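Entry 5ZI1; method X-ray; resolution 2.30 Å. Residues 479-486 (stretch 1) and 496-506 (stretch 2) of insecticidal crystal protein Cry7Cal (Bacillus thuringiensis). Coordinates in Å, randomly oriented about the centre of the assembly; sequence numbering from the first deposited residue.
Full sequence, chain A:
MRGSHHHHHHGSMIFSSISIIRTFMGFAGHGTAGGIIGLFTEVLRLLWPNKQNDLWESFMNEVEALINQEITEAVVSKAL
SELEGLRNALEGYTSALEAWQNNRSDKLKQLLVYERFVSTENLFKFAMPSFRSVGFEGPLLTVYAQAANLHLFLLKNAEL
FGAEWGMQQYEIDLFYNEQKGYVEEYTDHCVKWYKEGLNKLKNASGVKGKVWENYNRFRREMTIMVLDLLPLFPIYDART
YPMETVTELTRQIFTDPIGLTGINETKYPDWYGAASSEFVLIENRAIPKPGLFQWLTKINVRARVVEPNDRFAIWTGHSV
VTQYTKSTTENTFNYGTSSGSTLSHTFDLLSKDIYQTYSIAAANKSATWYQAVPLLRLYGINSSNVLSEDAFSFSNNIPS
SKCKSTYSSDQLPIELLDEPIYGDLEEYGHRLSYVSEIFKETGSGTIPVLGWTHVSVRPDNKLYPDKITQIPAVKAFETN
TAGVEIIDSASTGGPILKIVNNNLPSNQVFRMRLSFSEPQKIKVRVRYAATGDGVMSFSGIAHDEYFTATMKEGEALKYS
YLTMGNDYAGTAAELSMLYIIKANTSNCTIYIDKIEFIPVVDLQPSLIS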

# COMPACT_ATOMS: atom_id res chain seq x y z
N THR A 479 -4.95 -7.17 -20.45
CA THR A 479 -3.69 -7.84 -20.70
C THR A 479 -3.93 -8.95 -21.72
O THR A 479 -5.08 -9.34 -21.98
CB THR A 479 -3.08 -8.46 -19.43
OG1 THR A 479 -3.87 -9.58 -19.03
CG2 THR A 479 -3.01 -7.46 -18.29
N ASN A 480 -2.84 -9.45 -22.29
CA ASN A 480 -2.95 -10.52 -23.27
C ASN A 480 -3.54 -11.77 -22.63
O ASN A 480 -3.45 -11.98 -21.42
CB ASN A 480 -1.58 -10.84 -23.87
CG ASN A 480 -1.68 -11.33 -25.30
OD1 ASN A 480 -2.70 -11.87 -25.70
ND2 ASN A 480 -0.61 -11.14 -26.07
N THR A 481 -4.16 -12.62 -23.47
CA THR A 481 -4.85 -13.80 -22.96
C THR A 481 -3.91 -14.87 -22.43
O THR A 481 -4.34 -15.73 -21.66
CB THR A 481 -5.74 -14.40 -24.05
OG1 THR A 481 -4.94 -14.75 -25.18
CG2 THR A 481 -6.80 -13.40 -24.46
N ALA A 482 -2.64 -14.85 -22.83
CA ALA A 482 -1.69 -15.83 -22.35
C ALA A 482 -0.34 -15.16 -22.21
O ALA A 482 -0.08 -14.10 -22.78
CB ALA A 482 -1.60 -17.04 -23.29
N GLY A 483 0.52 -15.80 -21.42
CA GLY A 483 1.86 -15.29 -21.20
C GLY A 483 1.97 -14.08 -20.31
O GLY A 483 3.09 -13.61 -20.09
N VAL A 484 0.86 -13.55 -19.80
CA VAL A 484 0.85 -12.39 -18.92
C VAL A 484 0.07 -12.74 -17.67
O VAL A 484 -1.13 -13.03 -17.75
CB VAL A 484 0.23 -11.16 -19.59
CG1 VAL A 484 0.36 -9.97 -18.66
CG2 VAL A 484 0.89 -10.89 -20.94
N GLU A 485 0.73 -12.66 -16.52
CA GLU A 485 0.13 -12.98 -15.23
C GLU A 485 0.35 -11.82 -14.28
O GLU A 485 1.26 -11.01 -14.46
CB GLU A 485 0.73 -14.27 -14.66
CG GLU A 485 -0.16 -14.99 -13.66
CD GLU A 485 0.54 -16.15 -12.96
OE1 GLU A 485 1.67 -16.52 -13.39
OE2 GLU A 485 -0.04 -16.69 -11.98
N ILE A 486 -0.50 -11.71 -13.28
CA ILE A 486 -0.39 -10.67 -12.27
C ILE A 486 -0.09 -11.37 -10.96
O ILE A 486 -0.74 -12.36 -10.61
CB ILE A 486 -1.67 -9.83 -12.21
CG1 ILE A 486 -1.93 -9.26 -13.60
CG2 ILE A 486 -1.56 -8.69 -11.19
CD1 ILE A 486 -3.19 -8.49 -13.71
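Stretch 2, residues 496-506: ILKIVNNNLPS

Gly483 stands where the CA atoms of the two stretches come closest, its CA 4.2 Å from the CA of Asn503, and the space a side chain would need there is already taken. An ideal CB on this residue would fall 2.5 Å from Leu504 N and 2.6 Å from Asn503 C, both clashes, and 3.1 Å from Val500 O. Its positive phi of 74° by itself favours glycine. The example illustrates a general principle: where a strand pair ends in a tight turn of chain, a residue without a side chain lets backbone pack directly on backbone.

Beyond this point the arrangement is a regular antiparallel ladder. Stretch 2 begins as an extended strand, 496-500, running against strand 484-486 with an angle of 152° between their N-to-C directions and a closest approach of 4.6 Å between axes. Glu485 and Lys498 form the hydrogen-bonded pair: Glu485 N donates to Lys498 O at 2.9 Å, and Lys498 N donates to Glu485 O at 2.8 Å. Val500 N adds a further hydrogen bond, 2.9 Å to Gly483 O, so the glycine that makes room for the turn also anchors the ladder. The same carbonyl receives a CA-H...O contact, with Ile499 CA 3.2 Å from Gly483 O. Val484 opposite Ile499 and Ile486 opposite Leu497 are non-hydrogen-bonded pairs, with CA-CA distances of 4.7 and 4.8 Å.

Alternation along the strands sorts the side chains. Val484, Ile486, Leu497 and Ile499 share one face, where Ile486 CG1 lies 3.7 Å from Leu497 CD2 and Val484 CG1 lies 4.1 Å from Leu497 CD1. Glu485 and Lys498 occupy the other face. Their charges do not close into a salt bridge, Glu485 OE1 remaining 4.4 Å from Lys498 NZ; a water instead spans the gap, donating to Glu485 OE1 at 3.1 Å and accepting a weak hydrogen bond from Lys498 NZ at 2.9 Å.

After Val500 the chain leaves the extended form for a 3-10 segment, 501-503, held by Asn503 N to Val500 O at 3.0 Å and followed by Leu504 N to Asn501 O at 2.9 Å. This bend brings residues 503-506 back over the loop preceding the first strand. The CA-to-CB bond of Leu504 points away from stretch 1, yet its side chain end comes nearer, placing CD2 3.8 Å from Val484 CG2. Pro505 packs on Ala482, CG to CB at 3.8 Å, while Asn480 ND2 approaches Pro505 CD at 3.5 Å. Together the two stretches bury 637 Å².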

# COMPACT_ATOMS: atom_id res chain seq x y z
N ILE A 496 2.38 -6.67 -9.69
CA ILE A 496 3.21 -6.40 -10.86
C ILE A 496 2.84 -7.38 -11.95
O ILE A 496 2.15 -8.37 -11.72
CB ILE A 496 4.73 -6.48 -10.53
CG1 ILE A 496 5.11 -7.91 -10.11
CG2 ILE A 496 5.12 -5.46 -9.47
CD1 ILE A 496 6.57 -8.07 -9.80
N LEU A 497 3.30 -7.10 -13.17
CA LEU A 497 3.07 -8.00 -14.30
C LEU A 497 4.24 -8.97 -14.46
O LEU A 497 5.41 -8.58 -14.36
CB LEU A 497 2.89 -7.22 -15.60
CG LEU A 497 1.65 -6.34 -15.75
CD1 LEU A 497 1.20 -6.25 -17.20
CD2 LEU A 497 0.52 -6.84 -14.88
N LYS A 498 3.91 -10.23 -14.75
CA LYS A 498 4.90 -11.26 -15.06
C LYS A 498 4.65 -11.77 -16.47
O LYS A 498 3.65 -12.44 -16.73
CB LYS A 498 4.82 -12.41 -14.06
CG LYS A 498 5.87 -13.47 -14.28
CD LYS A 498 5.73 -14.55 -13.23
CE LYS A 498 5.04 -15.78 -13.79
NZ LYS A 498 6.02 -16.89 -14.04
N ILE A 499 5.58 -11.47 -17.38
CA ILE A 499 5.48 -11.88 -18.77
C ILE A 499 6.46 -13.02 -19.03
O ILE A 499 7.65 -12.90 -18.73
CB ILE A 499 5.76 -10.69 -19.71
CG1 ILE A 499 4.99 -9.46 -19.26
CG2 ILE A 499 5.40 -11.04 -21.16
CD1 ILE A 499 5.60 -8.18 -19.77
N VAL A 500 5.95 -14.12 -19.58
CA VAL A 500 6.76 -15.23 -20.07
C VAL A 500 6.65 -15.25 -21.59
O VAL A 500 5.56 -15.48 -22.13
CB VAL A 500 6.33 -16.56 -19.45
CG1 VAL A 500 7.26 -17.66 -19.90
CG2 VAL A 500 6.28 -16.47 -17.92
N ASN A 501 7.78 -15.03 -22.28
CA ASN A 501 7.75 -14.66 -23.70
C ASN A 501 7.25 -15.81 -24.57
O ASN A 501 6.37 -15.62 -25.42
CB ASN A 501 9.13 -14.18 -24.15
CG ASN A 501 9.26 -14.00 -25.67
OD1 ASN A 501 8.26 -13.86 -26.39
ND2 ASN A 501 10.50 -13.95 -26.16
N ASN A 502 7.77 -17.02 -24.35
CA ASN A 502 7.31 -18.15 -25.16
C ASN A 502 5.82 -18.42 -25.00
O ASN A 502 5.26 -19.17 -25.81
CB ASN A 502 8.12 -19.43 -24.85
CG ASN A 502 7.79 -20.06 -23.49
OD1 ASN A 502 6.67 -20.55 -23.25
ND2 ASN A 502 8.79 -20.10 -22.60
N ASN A 503 5.16 -17.85 -23.99
CA ASN A 503 3.73 -18.03 -23.83
C ASN A 503 2.91 -16.84 -24.30
O ASN A 503 1.67 -16.91 -24.29
CB ASN A 503 3.39 -18.33 -22.36
CG ASN A 503 3.79 -19.72 -21.94
OD1 ASN A 503 3.82 -20.64 -22.76
ND2 ASN A 503 4.11 -19.88 -20.67
N LEU A 504 3.56 -15.76 -24.72
CA LEU A 504 2.85 -14.64 -25.34
C LEU A 504 2.21 -15.09 -26.65
O LEU A 504 2.92 -15.59 -27.53
CB LEU A 504 3.80 -13.48 -25.60
CG LEU A 504 3.88 -12.37 -24.56
CD1 LEU A 504 4.73 -11.23 -25.10
CD2 LEU A 504 2.50 -11.88 -24.18
N PRO A 505 0.90 -14.94 -26.82
CA PRO A 505 0.32 -15.16 -28.15
C PRO A 505 0.89 -14.21 -29.18
O PRO A 505 1.17 -14.62 -30.31
CB PRO A 505 -1.18 -14.91 -27.93
CG PRO A 505 -1.40 -15.03 -26.46
CD PRO A 505 -0.12 -14.58 -25.81
N SER A 506 1.06 -12.95 -28.82
CA SER A 506 1.56 -11.94 -29.73
C SER A 506 2.45 -10.99 -28.93
O SER A 506 2.75 -11.22 -27.76
CB SER A 506 0.41 -11.22 -30.45
OG SER A 506 -0.19 -10.24 -29.61
O HOH W 1 3.61 -18.14 -15.18